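Local atomic coordinates of mercuric reductase (Metallosphaera sedula, PDB entry 4YWO), a protein that probably uses NADPH to reduce mercuric ion to elemental mercury, working as an FAD-containing homodimer of the pyridine nucleotide-disulfide oxidoreductase family. Residues I70-K73 and A74-T78. Residues are numbered along the deposited sequence; the frame is centred on the assembly and turned at random.
Sequences IYKK and AREVT
Glu76 sets CG opposite its own carbonyl carbon (chi1 -64°) and stays extended beyond it, which sends its carboxylate back one helical turn between Lys72 and Lys73. Lys73 places CG opposite its backbone N (chi1 -164°) and then bends at chi2, and its NZ comes over Glu76 OE2 from above the carboxylate plane, 3.1 Å away, in a hydrogen-bonded salt bridge. Lys72 crosses to the other oxygen, but its NZ stands 3.7 Å from Glu76 OE1, a long salt bridge in which CE lies slightly nearer. Arg75 turns back along the helix and folds at chi3, laying one guanidinium face over Lys72 CA, which sits off-centre toward the rim; NH1 is hydrogen-bonded to Val82 O, past the helix end. Beneath these side chains runs regular i to i+4 bonding, from Ala74 N to Ile70 O (3.0 Å) through Val77 N to Lys73 O. In the last turn Ala74 O accepts both Thr78 N and, at 2.7 Å, Thr78 OG1, which reach it from opposite faces of its plane. This is the C-terminal end of helix 58-78, whose Ile70, Tyr71, Lys73 and Ala74 pack on the second subunit. One carboxylate shared by two lysines would partly offset their positive charge; the unequal distances suggest that Glu76 pairs more closely with Lys73, whose NZ also bonds a glycerol probably left from crystallisation, than with Lys72, which has a further weak, long ion pair with Asp228.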
loop_
_atom_site.group_PDB
_atom_site.type_symbol
_atom_site.label_atom_id
_atom_site.label_comp_id
_atom_site.label_asym_id
_atom_site.label_seq_id
_atom_site.Cartn_x
_atom_site.Cartn_y
_atom_site.Cartn_z
ATOM N N ILE A 70 -9.595 11.775 -9.776
ATOM C CA ILE A 70 -10.752 12.139 -8.918
ATOM C C ILE A 70 -11.903 12.642 -9.795
ATOM O O ILE A 70 -13.044 12.379 -9.521
ATOM C CB ILE A 70 -10.424 13.126 -7.803
ATOM C CG1 ILE A 70 -9.928 14.471 -8.311
ATOM C CG2 ILE A 70 -9.377 12.512 -6.864
ATOM C CD1 ILE A 70 -9.585 15.477 -7.257
ATOM N N TYR A 71 -11.563 13.311 -10.890
ATOM C CA TYR A 71 -12.651 13.737 -11.803
ATOM C C TYR A 71 -13.241 12.573 -12.512
ATOM O O TYR A 71 -14.521 12.575 -12.764
ATOM C CB TYR A 71 -12.194 14.842 -12.830
ATOM C CG TYR A 71 -12.197 16.207 -12.288
ATOM C CD1 TYR A 71 -11.197 16.687 -11.468
ATOM C CD2 TYR A 71 -13.220 17.118 -12.614
ATOM C CE1 TYR A 71 -11.224 17.950 -10.906
ATOM C CE2 TYR A 71 -13.217 18.377 -12.068
ATOM C CZ TYR A 71 -12.306 18.820 -11.246
ATOM O OH TYR A 71 -12.291 20.079 -10.668
ATOM N N LYS A 72 -12.449 11.584 -12.942
ATOM C CA LYS A 72 -12.955 10.386 -13.582
ATOM C C LYS A 72 -13.940 9.699 -12.624
ATOM O O LYS A 72 -15.035 9.293 -13.052
ATOM C CB LYS A 72 -11.831 9.433 -14.010
ATOM C CG LYS A 72 -12.390 8.126 -14.582
ATOM C CD LYS A 72 -11.662 7.495 -15.700
ATOM C CE LYS A 72 -12.311 6.214 -16.338
ATOM N NZ LYS A 72 -13.542 6.580 -17.018
ATOM N N LYS A 73 -13.555 9.552 -11.379
ATOM C CA LYS A 73 -14.469 8.891 -10.410
ATOM C C LYS A 73 -15.730 9.670 -10.263
ATOM O O LYS A 73 -16.835 9.081 -10.185
ATOM C CB LYS A 73 -13.803 8.468 -9.104
ATOM C CG LYS A 73 -14.678 7.461 -8.358
ATOM C CD LYS A 73 -14.736 6.141 -9.123
ATOM C CE LYS A 73 -15.575 5.106 -8.461
ATOM N NZ LYS A 73 -15.657 3.995 -9.447
ATOM N N ALA A 74 -15.590 10.972 -10.126
ATOM C CA ALA A 74 -16.788 11.842 -10.051
ATOM C C ALA A 74 -17.734 11.664 -11.245
ATOM O O ALA A 74 -18.998 11.635 -11.041
ATOM C CB ALA A 74 -16.418 13.278 -9.848
ATOM N N ARG A 75 -17.201 11.492 -12.461
ATOM C CA ARG A 75 -18.051 11.237 -13.678
ATOM C C ARG A 75 -18.673 9.898 -13.597
ATOM O O ARG A 75 -19.844 9.719 -13.960
ATOM C CB ARG A 75 -17.228 11.178 -14.956
ATOM C CG ARG A 75 -16.773 12.524 -15.370
ATOM C CD ARG A 75 -16.306 12.507 -16.805
ATOM N NE ARG A 75 -15.117 11.759 -17.125
ATOM C CZ ARG A 75 -13.886 12.120 -16.768
ATOM N NH1 ARG A 75 -13.665 13.213 -16.036
ATOM N NH2 ARG A 75 -12.888 11.334 -17.127
ATOM N N GLU A 76 -17.941 8.889 -13.113
ATOM C CA GLU A 76 -18.581 7.540 -12.942
ATOM C C GLU A 76 -19.694 7.520 -11.973
ATOM O O GLU A 76 -20.724 6.848 -12.241
ATOM C CB GLU A 76 -17.556 6.460 -12.590
ATOM C CG GLU A 76 -16.535 6.213 -13.673
ATOM C CD GLU A 76 -15.562 5.138 -13.279
ATOM O OE1 GLU A 76 -14.413 5.212 -13.716
ATOM O OE2 GLU A 76 -15.991 4.202 -12.531
ATOM N N VAL A 77 -19.590 8.210 -10.860
ATOM C CA VAL A 77 -20.576 8.181 -9.790
ATOM C C VAL A 77 -21.792 9.001 -10.206
ATOM O O VAL A 77 -22.928 8.587 -9.933
ATOM C CB VAL A 77 -19.983 8.752 -8.467
ATOM C CG1 VAL A 77 -21.029 9.042 -7.441
ATOM C CG2 VAL A 77 -18.911 7.731 -7.943
ATOM N N THR A 78 -21.568 10.149 -10.809
ATOM C CA THR A 78 -22.678 11.136 -11.044
ATOM C C THR A 78 -23.247 10.973 -12.424
ATOM O O THR A 78 -24.392 11.411 -12.664
ATOM C CB THR A 78 -22.236 12.609 -10.882
ATOM O OG1 THR A 78 -21.205 12.871 -11.850
ATOM C CG2 THR A 78 -21.750 12.968 -9.575
#